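Local coordinates for 3-oxoacyl-(Acyl-carrier protein) synthase (Burkholderia xenovorans, PDB 4EFI), which probably catalyses the condensation of an acyl group with malonyl-ACP as a 3-oxoacyl-(acyl-carrier-protein) synthase of the KAS III family, at residues A134-L137 and G138-I142; G155-I158 and S159-I162; T165-S168 and T169-F173; L249-R252 and T253-A257; P292-I295 and G296-N300. All coordinates share one frame; numbering follows the deposited sequence.

In the fold
The five contacts follow one another along the chain. Helix 130-143 (interaction 1) leads to strand 149-156, whose end opens interaction 2, centred about 25 Å from interaction 1 and across the chain's centre. Interactions 2 and 3 touch through Ile158 and Ile162, which pack on Thr169, Ser170 and Phe173. Interaction 3 also meets interaction 5, where Leu172 O lies 2.9 Å from Asn300 N, a probable hydrogen bond. Interactions 2, 3 and 5 thus form one connected cluster, linking the loop after strand 149-156, helix 167-170 and the exit of helix 295-298. Interactions 1 and 4, centres about 19 Å apart, lie on helices 130-143 and 235-257, packed on the sheets.

Interaction 1 (A134-L137 and G138-I142); sequences ALWL and GMNLI
Within helix 130-143, Trp136 and Asn140 stand one turn apart and run side by side. Both have CG anti to the backbone N (chi1 165° and 179°), which sends the indole and the amide off the helix in the same direction. Asn140 CB lies over one face of the indole, toward its rim, 4.2 Å from Trp136 NE1, while the ring and amide planes are turned 49° from each other. A water at the indole edge, in the ring plane, spans the pair: it accepts from Trp136 NE1 at 2.9 Å and donates to Asn140 OD1 at 3.3 Å. Below them the helical bond from Asn140 N to Trp136 O measures 2.8 Å. On another side of the helix, Met139 CG comes within 3.2 Å of Leu135 O, and from there the methionine chain runs on extended. Met139 and Leu135 both pack on Leu182 and Ile19 of the six-stranded sheet, whereas Trp136 meets Leu12 and Thr14 of the five-stranded one and makes an edge-to-face contact with Phe193. A helix touching both sheets in this way belongs to the central helical layer of the thiolase fold.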
# COMPACT_ATOMS: atom_id res chain seq x y z
N ALA A 134 -2.54 -1.26 8.73
CA ALA A 134 -1.76 -2.43 9.12
C ALA A 134 -0.73 -2.09 10.20
O ALA A 134 -0.54 -2.85 11.16
CB ALA A 134 -1.07 -3.03 7.92
N LEU A 135 -0.04 -0.96 10.02
CA LEU A 135 0.92 -0.51 11.02
C LEU A 135 0.23 -0.30 12.36
O LEU A 135 0.70 -0.76 13.40
CB LEU A 135 1.59 0.80 10.59
CG LEU A 135 2.62 0.73 9.46
CD1 LEU A 135 3.11 2.13 9.13
CD2 LEU A 135 3.78 -0.13 9.82
N TRP A 136 -0.90 0.40 12.36
CA TRP A 136 -1.62 0.64 13.59
C TRP A 136 -2.05 -0.68 14.25
O TRP A 136 -1.84 -0.87 15.46
CB TRP A 136 -2.85 1.55 13.38
CG TRP A 136 -3.73 1.48 14.55
CD1 TRP A 136 -3.50 2.02 15.77
CD2 TRP A 136 -4.96 0.74 14.65
NE1 TRP A 136 -4.51 1.65 16.65
CE2 TRP A 136 -5.41 0.86 15.97
CE3 TRP A 136 -5.71 -0.02 13.74
CZ2 TRP A 136 -6.61 0.27 16.40
CZ3 TRP A 136 -6.87 -0.61 14.16
CH2 TRP A 136 -7.31 -0.47 15.49
N LEU A 137 -2.63 -1.59 13.47
CA LEU A 137 -3.14 -2.81 14.06
C LEU A 137 -2.01 -3.60 14.66
O LEU A 137 -2.11 -4.12 15.78
CB LEU A 137 -3.90 -3.64 13.04
CG LEU A 137 -4.55 -4.88 13.66
CD1 LEU A 137 -5.46 -4.53 14.84
CD2 LEU A 137 -5.33 -5.58 12.57
N GLY A 138 -0.93 -3.73 13.93
CA GLY A 138 0.21 -4.47 14.43
C GLY A 138 0.84 -3.87 15.68
O GLY A 138 1.20 -4.57 16.63
N MET A 139 0.96 -2.54 15.69
CA MET A 139 1.52 -1.87 16.85
C MET A 139 0.58 -1.96 18.05
O MET A 139 1.03 -2.09 19.19
CB MET A 139 1.90 -0.41 16.55
CG MET A 139 3.04 -0.32 15.56
SD MET A 139 3.76 1.33 15.49
CE MET A 139 5.27 0.95 14.61
N ASN A 140 -0.73 -1.93 17.81
CA ASN A 140 -1.70 -2.14 18.87
C ASN A 140 -1.55 -3.56 19.46
O ASN A 140 -1.57 -3.69 20.70
CB ASN A 140 -3.12 -1.92 18.33
CG ASN A 140 -4.18 -2.14 19.38
OD1 ASN A 140 -4.65 -1.21 20.01
ND2 ASN A 140 -4.59 -3.35 19.54
N LEU A 141 -1.34 -4.57 18.63
CA LEU A 141 -1.15 -5.93 19.14
C LEU A 141 0.07 -5.99 20.08
O LEU A 141 0.03 -6.63 21.13
CB LEU A 141 -0.93 -6.92 17.99
CG LEU A 141 -2.08 -7.27 17.03
CD1 LEU A 141 -1.63 -8.26 15.97
CD2 LEU A 141 -3.25 -7.82 17.81
N ILE A 142 1.14 -5.31 19.72
CA ILE A 142 2.35 -5.31 20.52
C ILE A 142 2.14 -4.51 21.80
O ILE A 142 2.47 -4.98 22.89
CB ILE A 142 3.52 -4.79 19.69
CG1 ILE A 142 3.88 -5.83 18.64
CG2 ILE A 142 4.74 -4.47 20.58
CD1 ILE A 142 4.80 -5.32 17.54
O HOH W 1 -4.58 2.04 19.49

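Interaction 2 (G155-I158 and S159-I162); sequences GDTI and SKMI
Lys160 folds its aliphatic chain back over Thr157, three residues earlier. The lysine runs extended through CE, laying CD and CE along the threonine, with CE 3.1 Å from Thr157 OG1; the bend at its last torsion (chi4 -78°) then turns only NZ, which binds the backbone O of Thr64. Thr157 meets the chain with its hydroxyl between its own backbone N and carbonyl carbon (chi1 60°), and CD lies nearly as near to that oxygen as CE does. On another side, Ile158 is the apolar partner: its CG2 touches Ile162 CD1 at 3.7 Å, and Ile162 also sets CG1 3.3 Å from Ile158 O. Met161 is modelled in two conformations, so the approach of its methyl to Ile158 CD1 is only tentative. The turn beneath is a short 3-10 element: Lys160 N reaches Thr157 O at 3.0 Å and Met161 N reaches Ile158 O at 2.9 Å. Ser159 OG bonds to Asp175. The chemistry is thus divided: backbone bonds close the turn, apolar carbons pack against it, and the polar ends of Lys160 and Ser159 tie it to Thr64 and Asp175.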
# COMPACT_ATOMS: atom_id res chain seq x y z
N GLY A 155 0.42 -6.59 0.09
CA GLY A 155 0.77 -6.79 -1.31
C GLY A 155 -0.45 -6.97 -2.18
O GLY A 155 -1.56 -7.23 -1.70
N ASP A 156 -0.25 -6.86 -3.48
CA ASP A 156 -1.35 -7.01 -4.42
C ASP A 156 -0.80 -7.34 -5.79
O ASP A 156 0.35 -6.97 -6.13
CB ASP A 156 -2.15 -5.70 -4.54
CG ASP A 156 -3.54 -5.78 -3.92
OD1 ASP A 156 -4.14 -6.87 -3.79
OD2 ASP A 156 -4.04 -4.70 -3.56
N THR A 157 -1.61 -8.00 -6.60
CA THR A 157 -1.34 -8.13 -8.03
C THR A 157 -2.56 -7.59 -8.78
O THR A 157 -3.32 -8.33 -9.40
CB THR A 157 -1.03 -9.57 -8.47
OG1 THR A 157 -2.15 -10.41 -8.18
CG2 THR A 157 0.19 -10.13 -7.75
N ILE A 158 -2.76 -6.28 -8.73
CA ILE A 158 -3.93 -5.68 -9.36
C ILE A 158 -3.90 -5.88 -10.87
O ILE A 158 -4.95 -5.83 -11.53
CB ILE A 158 -4.07 -4.17 -9.06
CG1 ILE A 158 -4.30 -3.96 -7.57
CG2 ILE A 158 -5.17 -3.50 -9.91
CD1 ILE A 158 -5.51 -4.67 -7.00
N SER A 159 -2.74 -6.14 -11.45
CA SER A 159 -2.69 -6.40 -12.89
C SER A 159 -3.65 -7.53 -13.30
O SER A 159 -4.16 -7.52 -14.43
CB SER A 159 -1.26 -6.74 -13.34
OG SER A 159 -0.91 -8.00 -12.85
N LYS A 160 -3.94 -8.45 -12.38
CA LYS A 160 -4.77 -9.60 -12.69
C LYS A 160 -6.27 -9.25 -12.77
O LYS A 160 -7.09 -10.10 -13.12
CB LYS A 160 -4.55 -10.68 -11.63
CG LYS A 160 -3.17 -11.31 -11.60
CD LYS A 160 -3.14 -12.45 -10.56
CE LYS A 160 -1.75 -12.82 -10.11
NZ LYS A 160 -1.06 -13.66 -11.12
N MET A 161 -6.61 -8.04 -12.36
CA MET A 161 -8.00 -7.56 -12.38
C MET A 161 -8.25 -6.42 -13.37
O MET A 161 -9.31 -5.79 -13.33
CB MET A 161 -8.43 -7.12 -10.99
CG MET A 161 -8.61 -8.30 -10.05
SD MET A 161 -9.47 -7.89 -8.53
CE MET A 161 -8.47 -6.49 -8.12
N ILE A 162 -7.32 -6.18 -14.28
CA ILE A 162 -7.44 -5.09 -15.24
C ILE A 162 -8.01 -5.56 -16.57
O ILE A 162 -7.62 -6.60 -17.10
CB ILE A 162 -6.07 -4.45 -15.48
CG1 ILE A 162 -5.51 -3.91 -14.17
CG2 ILE A 162 -6.17 -3.36 -16.54
CD1 ILE A 162 -6.52 -3.11 -13.32

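Interaction 3 (T165-S168 and T169-F173); sequences TDRS and TSLLF
Ser170 N bonds to Asp166 O at 3.0 Å and Leu171 N to Arg167 O at 3.2 Å, the two i to i+4 bonds of the short helix 167-170. Asp166 is its N-cap. One carboxylate oxygen, OD2, takes two donors from Thr169: the backbone N at 3.1 Å, met on the anti side but 32° out of the carboxylate plane, and the hydroxyl OG1 at 2.7 Å, taken by the anti lone pair of OD2. With OG1 between its own N and carbonyl carbon (chi1 58°), Thr169 places the hydroxyl on the same oxygen that its backbone N already reaches. The Asp166 and Thr169 side chains cross at about a right angle. Asp166 O is doubly held as well, since Ser170 OG adds a 2.8 Å bond from above the carbonyl plane. The four bonds from Thr169 and Ser170 all end on Asp166 OD2 or O, which fixes both its side chain and its carbonyl at the start of the helix. Farther round, Arg167 CG lies 3.8 Å from Leu171 CD1. These two side chains pack against helix 42-52, at Val48 in both cases, whereas Thr169 turns to Met233 of strand 232-233 and to Ile162 in the preceding loop.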
# COMPACT_ATOMS: atom_id res chain seq x y z
N THR A 165 -8.66 -3.77 -22.40
CA THR A 165 -9.18 -2.78 -23.35
C THR A 165 -9.41 -1.42 -22.70
O THR A 165 -9.75 -0.45 -23.38
CB THR A 165 -10.51 -3.22 -23.99
OG1 THR A 165 -11.55 -3.17 -23.01
CG2 THR A 165 -10.40 -4.63 -24.58
N ASP A 166 -9.24 -1.33 -21.38
CA ASP A 166 -9.39 -0.06 -20.69
C ASP A 166 -8.04 0.64 -20.52
O ASP A 166 -7.17 0.18 -19.80
CB ASP A 166 -10.04 -0.25 -19.33
CG ASP A 166 -10.31 1.07 -18.65
OD1 ASP A 166 -11.18 1.82 -19.14
OD2 ASP A 166 -9.63 1.40 -17.67
N ARG A 167 -7.88 1.79 -21.16
CA ARG A 167 -6.59 2.46 -21.20
C ARG A 167 -6.16 3.00 -19.84
O ARG A 167 -5.01 2.85 -19.41
CB ARG A 167 -6.66 3.60 -22.22
CG ARG A 167 -5.33 4.25 -22.52
CD ARG A 167 -5.55 5.39 -23.50
NE ARG A 167 -6.26 6.49 -22.86
CZ ARG A 167 -6.97 7.41 -23.50
NH1 ARG A 167 -7.11 7.37 -24.82
NH2 ARG A 167 -7.56 8.38 -22.81
N SER A 168 -7.11 3.60 -19.12
CA SER A 168 -6.79 4.30 -17.88
C SER A 168 -6.22 3.35 -16.84
O SER A 168 -5.22 3.67 -16.18
CB SER A 168 -8.03 5.00 -17.33
OG SER A 168 -8.51 5.98 -18.24
N THR A 169 -6.83 2.18 -16.70
CA THR A 169 -6.38 1.24 -15.70
C THR A 169 -5.20 0.40 -16.21
O THR A 169 -4.31 0.08 -15.44
CB THR A 169 -7.53 0.32 -15.18
OG1 THR A 169 -8.15 -0.40 -16.25
CG2 THR A 169 -8.59 1.16 -14.46
N SER A 170 -5.20 0.08 -17.51
CA SER A 170 -4.14 -0.75 -18.08
C SER A 170 -2.77 -0.13 -17.95
O SER A 170 -1.78 -0.83 -17.70
CB SER A 170 -4.41 -1.02 -19.56
OG SER A 170 -5.41 -2.00 -19.71
N LEU A 171 -2.67 1.18 -18.12
CA LEU A 171 -1.38 1.85 -18.08
C LEU A 171 -0.93 2.20 -16.66
O LEU A 171 0.22 2.57 -16.45
CB LEU A 171 -1.48 3.15 -18.90
CG LEU A 171 -1.58 3.05 -20.42
CD1 LEU A 171 -1.87 4.41 -21.01
CD2 LEU A 171 -0.30 2.50 -21.03
N LEU A 172 -1.84 2.10 -15.70
CA LEU A 172 -1.61 2.63 -14.37
C LEU A 172 -0.99 1.66 -13.36
O LEU A 172 -0.09 2.02 -12.62
CB LEU A 172 -2.93 3.14 -13.81
CG LEU A 172 -2.87 3.73 -12.41
CD1 LEU A 172 -1.94 4.90 -12.31
CD2 LEU A 172 -4.28 4.14 -11.99
N PHE A 173 -1.49 0.44 -13.34
CA PHE A 173 -1.19 -0.47 -12.23
C PHE A 173 -0.01 -1.40 -12.46
O PHE A 173 0.16 -1.98 -13.55
CB PHE A 173 -2.43 -1.30 -11.86
CG PHE A 173 -3.53 -0.48 -11.25
CD1 PHE A 173 -3.43 -0.02 -9.95
CD2 PHE A 173 -4.66 -0.15 -11.99
CE1 PHE A 173 -4.47 0.75 -9.39
CE2 PHE A 173 -5.67 0.62 -11.44
CZ PHE A 173 -5.57 1.07 -10.16

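Interaction 4 (L249-R252 and T253-A257); sequences LVSR and TLDIA
Arg252 leaves the helix with CG anti to its backbone N (chi1 -175°), then bends at the second torsion (chi2 65°), and this turns the guanidinium along the helix to Ile256. The isoleucine has CG1 between its N and carbonyl carbon (chi1 69°), which leaves CG2 on the side facing the arginine. CG2 comes over the centre of one guanidinium face, 3.4 Å from Arg252 CZ, and the two side chains cross at about a right angle. NE forms a salt bridge with Glu11. Toward Asp255 the charged atoms do not touch, Arg252 NH1 and Asp255 OD2 being 4.8 Å apart; a water joins them, accepting from NH1 at 2.9 Å and donating to OD2 at 2.7 Å. On the buried side, Thr253 folds its hydroxyl back onto the preceding turn. OG1 donates to Leu249 O at 2.7 Å and Thr253 N to the same oxygen at 2.9 Å, the two arriving from opposite faces of the carbonyl plane. OG1 also bonds to Ser338 of strand 335-343, and both Leu249 and Thr253 rest on Ile194 and Phe328 of the five-stranded sheet. Val250 and Leu254 lie side by side, pointing the same way, in a looser apolar contact. Arg252 is thus paired directly with Glu11, while Asp255, linked to it through a water, may add some attraction; against the sheet, the threonine hydroxyl is satisfied by the helix's own carbonyl and by the strand.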
# COMPACT_ATOMS: atom_id res chain seq x y z
N LEU A 249 -6.74 15.30 6.10
CA LEU A 249 -6.04 14.24 6.79
C LEU A 249 -4.59 14.63 7.11
O LEU A 249 -4.11 14.42 8.23
CB LEU A 249 -6.06 12.98 5.94
CG LEU A 249 -5.26 11.78 6.45
CD1 LEU A 249 -5.85 11.25 7.75
CD2 LEU A 249 -5.20 10.71 5.38
N VAL A 250 -3.90 15.21 6.14
CA VAL A 250 -2.51 15.59 6.33
C VAL A 250 -2.43 16.66 7.43
O VAL A 250 -1.62 16.54 8.35
CB VAL A 250 -1.88 16.12 5.02
CG1 VAL A 250 -0.50 16.70 5.28
CG2 VAL A 250 -1.79 14.99 3.99
N SER A 251 -3.26 17.68 7.33
CA SER A 251 -3.24 18.77 8.30
C SER A 251 -3.44 18.23 9.72
O SER A 251 -2.67 18.54 10.63
CB SER A 251 -4.33 19.79 7.97
OG SER A 251 -4.36 20.84 8.92
N ARG A 252 -4.47 17.42 9.90
CA ARG A 252 -4.81 16.94 11.24
C ARG A 252 -3.75 15.99 11.78
O ARG A 252 -3.43 16.01 12.98
CB ARG A 252 -6.20 16.30 11.28
CG ARG A 252 -6.63 15.89 12.66
CD ARG A 252 -6.83 17.07 13.62
NE ARG A 252 -7.14 16.54 14.95
CZ ARG A 252 -6.90 17.14 16.10
NH1 ARG A 252 -6.37 18.35 16.13
NH2 ARG A 252 -7.21 16.52 17.23
N THR A 253 -3.18 15.18 10.89
CA THR A 253 -2.11 14.27 11.28
C THR A 253 -0.93 15.07 11.81
O THR A 253 -0.36 14.74 12.87
CB THR A 253 -1.66 13.39 10.09
OG1 THR A 253 -2.76 12.57 9.68
CG2 THR A 253 -0.50 12.51 10.49
N LEU A 254 -0.54 16.11 11.09
CA LEU A 254 0.57 16.96 11.50
C LEU A 254 0.28 17.57 12.87
O LEU A 254 1.15 17.61 13.73
CB LEU A 254 0.82 18.07 10.47
CG LEU A 254 1.50 17.54 9.20
CD1 LEU A 254 1.63 18.62 8.14
CD2 LEU A 254 2.86 16.98 9.52
N ASP A 255 -0.95 18.02 13.07
CA ASP A 255 -1.32 18.69 14.31
C ASP A 255 -1.19 17.74 15.51
O ASP A 255 -0.64 18.10 16.54
CB ASP A 255 -2.74 19.27 14.21
CG ASP A 255 -2.82 20.48 13.29
OD1 ASP A 255 -1.77 21.09 12.97
OD2 ASP A 255 -3.95 20.84 12.87
N ILE A 256 -1.69 16.51 15.38
CA ILE A 256 -1.68 15.57 16.51
C ILE A 256 -0.31 14.93 16.80
O ILE A 256 -0.06 14.48 17.92
CB ILE A 256 -2.77 14.47 16.39
CG1 ILE A 256 -2.48 13.48 15.26
CG2 ILE A 256 -4.15 15.11 16.24
CD1 ILE A 256 -3.48 12.30 15.21
N ALA A 257 0.57 14.91 15.80
CA ALA A 257 1.90 14.31 15.97
C ALA A 257 2.93 15.27 16.58
O ALA A 257 4.02 14.84 16.96
CB ALA A 257 2.39 13.77 14.63
O HOH W 2 -5.99 20.19 10.93
O HOH W 3 -6.32 20.38 14.10

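Interaction 5 (P292-I295 and G296-N300); sequences PVNI and GEYGN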
# COMPACT_ATOMS: atom_id res chain seq x y z
N PRO A 292 8.38 11.69 -1.81
CA PRO A 292 9.01 10.74 -2.75
C PRO A 292 8.03 10.12 -3.73
O PRO A 292 6.85 9.93 -3.44
CB PRO A 292 9.57 9.67 -1.81
CG PRO A 292 9.81 10.42 -0.50
CD PRO A 292 8.63 11.32 -0.41
N VAL A 293 8.53 9.81 -4.92
CA VAL A 293 7.73 9.24 -5.99
C VAL A 293 8.53 8.12 -6.64
O VAL A 293 9.71 8.30 -6.98
CB VAL A 293 7.37 10.29 -7.06
CG1 VAL A 293 6.64 9.66 -8.23
CG2 VAL A 293 6.51 11.38 -6.45
N ASN A 294 7.91 6.97 -6.80
CA ASN A 294 8.52 5.84 -7.52
C ASN A 294 7.56 5.23 -8.54
O ASN A 294 7.84 4.17 -9.11
CB ASN A 294 9.08 4.77 -6.58
CG ASN A 294 8.00 3.99 -5.85
OD1 ASN A 294 6.82 4.30 -5.98
ND2 ASN A 294 8.40 3.00 -5.07
N ILE A 295 6.48 5.94 -8.85
CA ILE A 295 5.46 5.47 -9.78
C ILE A 295 6.06 5.32 -11.18
O ILE A 295 5.59 4.52 -11.99
CB ILE A 295 4.23 6.42 -9.71
CG1 ILE A 295 2.96 5.67 -10.13
CG2 ILE A 295 4.49 7.66 -10.51
CD1 ILE A 295 1.70 6.52 -10.13
N GLY A 296 7.11 6.06 -11.48
CA GLY A 296 7.74 5.94 -12.77
C GLY A 296 8.29 4.56 -13.11
O GLY A 296 8.34 4.17 -14.28
N GLU A 297 8.76 3.85 -12.09
CA GLU A 297 9.38 2.54 -12.30
C GLU A 297 8.46 1.38 -11.96
O GLU A 297 8.68 0.28 -12.41
CB GLU A 297 10.66 2.38 -11.46
CG GLU A 297 11.75 3.40 -11.75
CD GLU A 297 12.19 3.40 -13.21
OE1 GLU A 297 12.47 2.31 -13.76
OE2 GLU A 297 12.25 4.49 -13.80
N TYR A 298 7.43 1.62 -11.13
CA TYR A 298 6.62 0.54 -10.59
C TYR A 298 5.12 0.68 -10.85
O TYR A 298 4.37 -0.26 -10.57
CB TYR A 298 6.86 0.35 -9.08
CG TYR A 298 8.30 0.05 -8.80
CD1 TYR A 298 8.84 -1.19 -9.12
CD2 TYR A 298 9.15 1.04 -8.29
CE1 TYR A 298 10.20 -1.44 -8.91
CE2 TYR A 298 10.48 0.79 -8.09
CZ TYR A 298 11.00 -0.44 -8.41
OH TYR A 298 12.35 -0.70 -8.20
N GLY A 299 4.69 1.81 -11.40
CA GLY A 299 3.27 2.09 -11.49
C GLY A 299 2.65 2.21 -10.11
O GLY A 299 3.35 2.28 -9.09
N ASN A 300 1.33 2.24 -10.08
CA ASN A 300 0.54 2.24 -8.85
C ASN A 300 0.43 0.79 -8.39
O ASN A 300 -0.14 -0.03 -9.10
CB ASN A 300 -0.82 2.84 -9.20
CG ASN A 300 -1.84 2.79 -8.09
OD1 ASN A 300 -1.79 1.95 -7.19
ND2 ASN A 300 -2.82 3.68 -8.18
O HOH W 4 9.03 7.95 -10.36
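Asn294 and Tyr298 bring two flat groups together, the amide and the phenol ring being turned 60° from each other and the side chains crossing at about a right angle. Asn294 ND2 approaches Tyr298 CD2 to 3.8 Å, and the backbone oxygen Asn294 O comes obliquely to the same ring carbon. Over one face of the ring, toward its rim, sits CB of the adjoining Glu297, while Leu308 of helix 305-313 also packs on the tyrosine. Asn294 holds the N-cap position of helix 295-298, but its side chain makes no capping bond: CG sits between the backbone N and carbonyl carbon (chi1 70°), and ND2 is bonded to Thr312. Asn294 O opens the helix's backbone bonding by accepting twice, from Glu297 N at 3.1 Å and from Tyr298 N at 3.3 Å. A water takes Gly296 N, accepting from it at 2.9 Å, and makes a weak bond to Val293 O. One residue on from Asn294, Ile295 O accepts from Gly299 N at 2.9 Å as the chain leaves the helix with positive phi (63°). Ile295 CG1 backs this exit, 3.5 Å from Gly299 C. Beyond the glycine, the Asn300 amide bonds to Ser302 N and Ala272 O, and its side chain packs on His270. Backbone bonds therefore shape this short turn, while the amides of Asn294 and Asn300 are spent on tying it to the surrounding chain, as is the carboxylate of Glu297, salt-bridged to Arg56 in one of its two modelled conformations.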